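Ferric iron-binding protein HitA (Pseudomonas aeruginosa PAO1, PDB 6IWF) binds ferric iron, probably as the solute-binding component of an iron uptake system, and has been linked to gallium internalization. Local coordinates at residues A[64-67]-A[68-72]; A[245-248]-A[249-252]. All blocks are in the same frame, centred on the assembly; numbering follows the deposited sequence.

How the interactions relate
Two local contacts, both made within a few residues of chain, illustrate two ways in which a helix can finish. In interaction 1 (64-72) helix 63-70 runs out into a glycine with positive phi, whereas in interaction 2 (245-252) helix 238-248 stops and helix 251-258 starts almost at once. Their centres lie 22 Å apart and their nearest atoms about 9 Å, so they do not touch. Glu60, an iron ligand of this protein although no metal is bound in this model, relates the two: its side chain is about 8 Å from that of Pro64 and about 11 Å from that of Met248. Neither contact supplies a metal ligand.

Interaction 1: A[64-67]-A[68-72]; sequences PLIR and LASAG
Pro64 accepts the first of four successive i to i+4 backbone bonds that carry helix 63-70 to a Schellman motif at Gly72. Its carbonyl O takes the amide N of Leu68 at 3.0 Å, and the Leu68 side chain leans over the same oxygen, CG lying 3.3 Å from Pro64 O; with chi1 at -68° that CG sits beside the backbone N. Leu65 O receives Ala69 N at 2.8 Å and has the methyl CB of Ala69 against it as well. The Leu65 side chain itself heads off to Leu57 and Thr59 of strand 56-59, a strand that Leu68 also meets through Leu57, so this side of the helix packs on the sheet. Ile66 O accepts Ser70 N, and the Ser70 hydroxyl OG folds back to 3.0 Å from the same Ile66 O. Arg67 O takes Ala71 N in a longer bond of 3.2 Å, while its extended side chain packs against Ala42 and Thr46 of helix 38-48, where NH1 makes a weak hydrogen bond to Ser43 OG. After Ala71 the chain leaves helical angles: Gly72, with phi at 80°, turns its N back to Ala69 O at 2.9 Å.

Interaction 2: A[245-248]-A[249-252]; sequences VAFM and LSEE
Ala246 O and Phe247 O take the backbone through the end of helix 238-248, each accepting from an amide three residues on. Leu249 N bonds to Ala246 O at 3.1 Å, and Ser250 N reaches Phe247 O at the same length; both donors stand well above the carbonyl plane, the second 73° out of it. A lone pair in the carbonyl plane of Phe247 O is taken instead by the Ser250 hydroxyl, whose OG donates to it at 2.7 Å. A chi1 of 69° sets OG between the backbone N and carbonyl carbon of Ser250, from where it also pairs with the N of Gly253. The hydroxyl thus ties the last turn of one helix to the first turn of the next. Alongside, CD1 of the Phe247 ring comes to 3.5 Å from Ser250 OG. Glu252 meets the far end of the ring: OE1 lies at its edge, in its plane, 3.7 Å from CE1, with ring and carboxylate planes 77° apart. The same OE1 makes a long, weak ion pair with Lys26, while Phe247 also packs on Ile19 and Ala22 of helix 13-27. On the buried side, Met248 and Leu249 both rest on Ile99 of strand 97-108. These features make a tight helix-to-helix junction, with Ser250 as the N-cap of helix 251-258.

Interaction 1: A[64-67]-A[68-72]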
loop_
_atom_site.group_PDB
_atom_site.type_symbol
_atom_site.label_atom_id
_atom_site.label_comp_id
_atom_site.label_asym_id
_atom_site.label_seq_id
_atom_site.Cartn_x
_atom_site.Cartn_y
_atom_site.Cartn_z
ATOM N N PRO A 64 7.843 -2.247 6.181
ATOM C CA PRO A 64 8.264 -1.689 7.483
ATOM C C PRO A 64 7.774 -2.490 8.676
ATOM O O PRO A 64 8.459 -2.531 9.712
ATOM C CB PRO A 64 7.663 -0.273 7.485
ATOM C CG PRO A 64 7.375 0.022 6.062
ATOM C CD PRO A 64 7.024 -1.275 5.431
ATOM N N LEU A 65 6.590 -3.100 8.583
ATOM C CA LEU A 65 6.090 -3.888 9.704
ATOM C C LEU A 65 6.866 -5.186 9.837
ATOM O O LEU A 65 7.170 -5.623 10.955
ATOM C CB LEU A 65 4.599 -4.181 9.537
ATOM C CG LEU A 65 3.686 -2.966 9.438
ATOM C CD1 LEU A 65 2.266 -3.412 9.058
ATOM C CD2 LEU A 65 3.690 -2.217 10.751
ATOM N N ILE A 66 7.185 -5.824 8.707
ATOM C CA ILE A 66 7.982 -7.041 8.752
ATOM C C ILE A 66 9.351 -6.729 9.334
ATOM O O ILE A 66 9.882 -7.499 10.142
ATOM C CB ILE A 66 8.066 -7.678 7.348
ATOM C CG1 ILE A 66 6.683 -8.225 6.951
ATOM C CG2 ILE A 66 9.108 -8.799 7.314
ATOM C CD1 ILE A 66 6.567 -8.585 5.505
ATOM N N ARG A 67 9.904 -5.554 8.991
ATOM C CA ARG A 67 11.192 -5.122 9.542
ATOM C C ARG A 67 11.110 -4.954 11.056
ATOM O O ARG A 67 11.920 -5.523 11.799
ATOM C CB ARG A 67 11.639 -3.811 8.875
ATOM C CG ARG A 67 12.878 -3.132 9.503
ATOM C CD ARG A 67 12.996 -1.646 9.102
ATOM N NE ARG A 67 14.095 -0.973 9.797
ATOM C CZ ARG A 67 14.271 0.345 9.838
ATOM N NH1 ARG A 67 13.422 1.154 9.224
ATOM N NH2 ARG A 67 15.303 0.861 10.498
ATOM N N LEU A 68 10.122 -4.185 11.531
ATOM C CA LEU A 68 9.987 -3.931 12.963
ATOM C C LEU A 68 9.631 -5.198 13.728
ATOM O O LEU A 68 10.031 -5.364 14.892
ATOM C CB LEU A 68 8.923 -2.859 13.201
ATOM C CG LEU A 68 9.270 -1.446 12.727
ATOM C CD1 LEU A 68 8.199 -0.492 13.179
ATOM C CD2 LEU A 68 10.598 -1.002 13.273
ATOM N N ALA A 69 8.834 -6.078 13.116
ATOM C CA ALA A 69 8.506 -7.344 13.763
ATOM C C ALA A 69 9.748 -8.199 13.944
ATOM O O ALA A 69 9.951 -8.803 15.007
ATOM C CB ALA A 69 7.461 -8.106 12.949
ATOM N N SER A 70 10.580 -8.275 12.908
ATOM C CA SER A 70 11.824 -9.034 13.006
ATOM C C SER A 70 12.712 -8.515 14.126
ATOM O O SER A 70 13.424 -9.300 14.761
ATOM C CB SER A 70 12.586 -8.981 11.681
ATOM O OG SER A 70 11.877 -9.638 10.651
ATOM N N ALA A 71 12.698 -7.202 14.372
ATOM C CA ALA A 71 13.493 -6.613 15.441
ATOM C C ALA A 71 12.883 -6.821 16.816
ATOM O O ALA A 71 13.509 -6.447 17.816
ATOM C CB ALA A 71 13.683 -5.117 15.198
ATOM N N GLY A 72 11.680 -7.387 16.898
ATOM C CA GLY A 72 11.059 -7.594 18.190
ATOM C C GLY A 72 10.403 -6.364 18.767
ATOM O O GLY A 72 10.121 -6.330 19.969
#

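Interaction 2: A[245-248]-A[249-252]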
loop_
_atom_site.group_PDB
_atom_site.type_symbol
_atom_site.label_atom_id
_atom_site.label_comp_id
_atom_site.label_asym_id
_atom_site.label_seq_id
_atom_site.Cartn_x
_atom_site.Cartn_y
_atom_site.Cartn_z
ATOM N N VAL A 245 -6.132 -0.924 17.680
ATOM C CA VAL A 245 -5.929 -1.746 16.485
ATOM C C VAL A 245 -7.150 -2.623 16.237
ATOM O O VAL A 245 -7.594 -2.784 15.095
ATOM C CB VAL A 245 -4.638 -2.580 16.592
ATOM C CG1 VAL A 245 -4.547 -3.538 15.420
ATOM C CG2 VAL A 245 -3.430 -1.662 16.569
ATOM N N ALA A 246 -7.750 -3.151 17.308
ATOM C CA ALA A 246 -8.994 -3.898 17.155
ATOM C C ALA A 246 -10.091 -3.029 16.544
ATOM O O ALA A 246 -10.868 -3.498 15.701
ATOM C CB ALA A 246 -9.426 -4.463 18.509
ATOM N N PHE A 247 -10.161 -1.757 16.940
ATOM C CA PHE A 247 -11.193 -0.881 16.401
ATOM C C PHE A 247 -10.953 -0.584 14.922
ATOM O O PHE A 247 -11.913 -0.385 14.166
ATOM C CB PHE A 247 -11.269 0.403 17.232
ATOM C CG PHE A 247 -12.260 1.398 16.724
ATOM C CD1 PHE A 247 -13.609 1.256 17.009
ATOM C CD2 PHE A 247 -11.846 2.476 15.961
ATOM C CE1 PHE A 247 -14.525 2.168 16.531
ATOM C CE2 PHE A 247 -12.758 3.396 15.485
ATOM C CZ PHE A 247 -14.106 3.239 15.782
ATOM N N MET A 248 -9.695 -0.601 14.479
ATOM C CA MET A 248 -9.426 -0.393 13.060
ATOM C C MET A 248 -10.064 -1.477 12.206
ATOM O O MET A 248 -10.344 -1.245 11.025
ATOM C CB MET A 248 -7.917 -0.347 12.808
ATOM C CG MET A 248 -7.202 0.750 13.576
ATOM S SD MET A 248 -5.433 0.685 13.196
ATOM C CE MET A 248 -5.457 1.436 11.562
ATOM N N LEU A 249 -10.275 -2.664 12.774
ATOM C CA LEU A 249 -10.855 -3.803 12.078
ATOM C C LEU A 249 -12.297 -4.065 12.496
ATOM O O LEU A 249 -12.869 -5.085 12.100
ATOM C CB LEU A 249 -10.017 -5.053 12.314
ATOM C CG LEU A 249 -8.728 -4.999 11.503
ATOM C CD1 LEU A 249 -7.704 -5.918 12.132
ATOM C CD2 LEU A 249 -9.011 -5.383 10.052
ATOM N N SER A 250 -12.880 -3.187 13.302
ATOM C CA SER A 250 -14.321 -3.247 13.510
ATOM C C SER A 250 -15.055 -2.763 12.259
ATOM O O SER A 250 -14.484 -2.105 11.386
ATOM C CB SER A 250 -14.734 -2.402 14.716
ATOM O OG SER A 250 -14.569 -1.017 14.467
ATOM N N GLU A 251 -16.346 -3.096 12.177
ATOM C CA GLU A 251 -17.151 -2.587 11.071
ATOM C C GLU A 251 -17.104 -1.062 11.007
ATOM O O GLU A 251 -16.959 -0.481 9.926
ATOM C CB GLU A 251 -18.596 -3.079 11.197
ATOM C CG GLU A 251 -19.237 -3.426 9.865
ATOM C CD GLU A 251 -20.751 -3.309 9.894
ATOM O OE1 GLU A 251 -21.309 -2.605 9.022
ATOM O OE2 GLU A 251 -21.382 -3.924 10.786
ATOM N N GLU A 252 -17.210 -0.395 12.158
ATOM C CA GLU A 252 -17.188 1.061 12.172
ATOM C C GLU A 252 -15.820 1.609 11.770
ATOM O O GLU A 252 -15.733 2.599 11.034
ATOM C CB GLU A 252 -17.586 1.564 13.559
ATOM C CG GLU A 252 -17.525 3.063 13.722
ATOM C CD GLU A 252 -17.813 3.503 15.153
ATOM O OE1 GLU A 252 -18.179 2.639 15.979
ATOM O OE2 GLU A 252 -17.667 4.707 15.443
#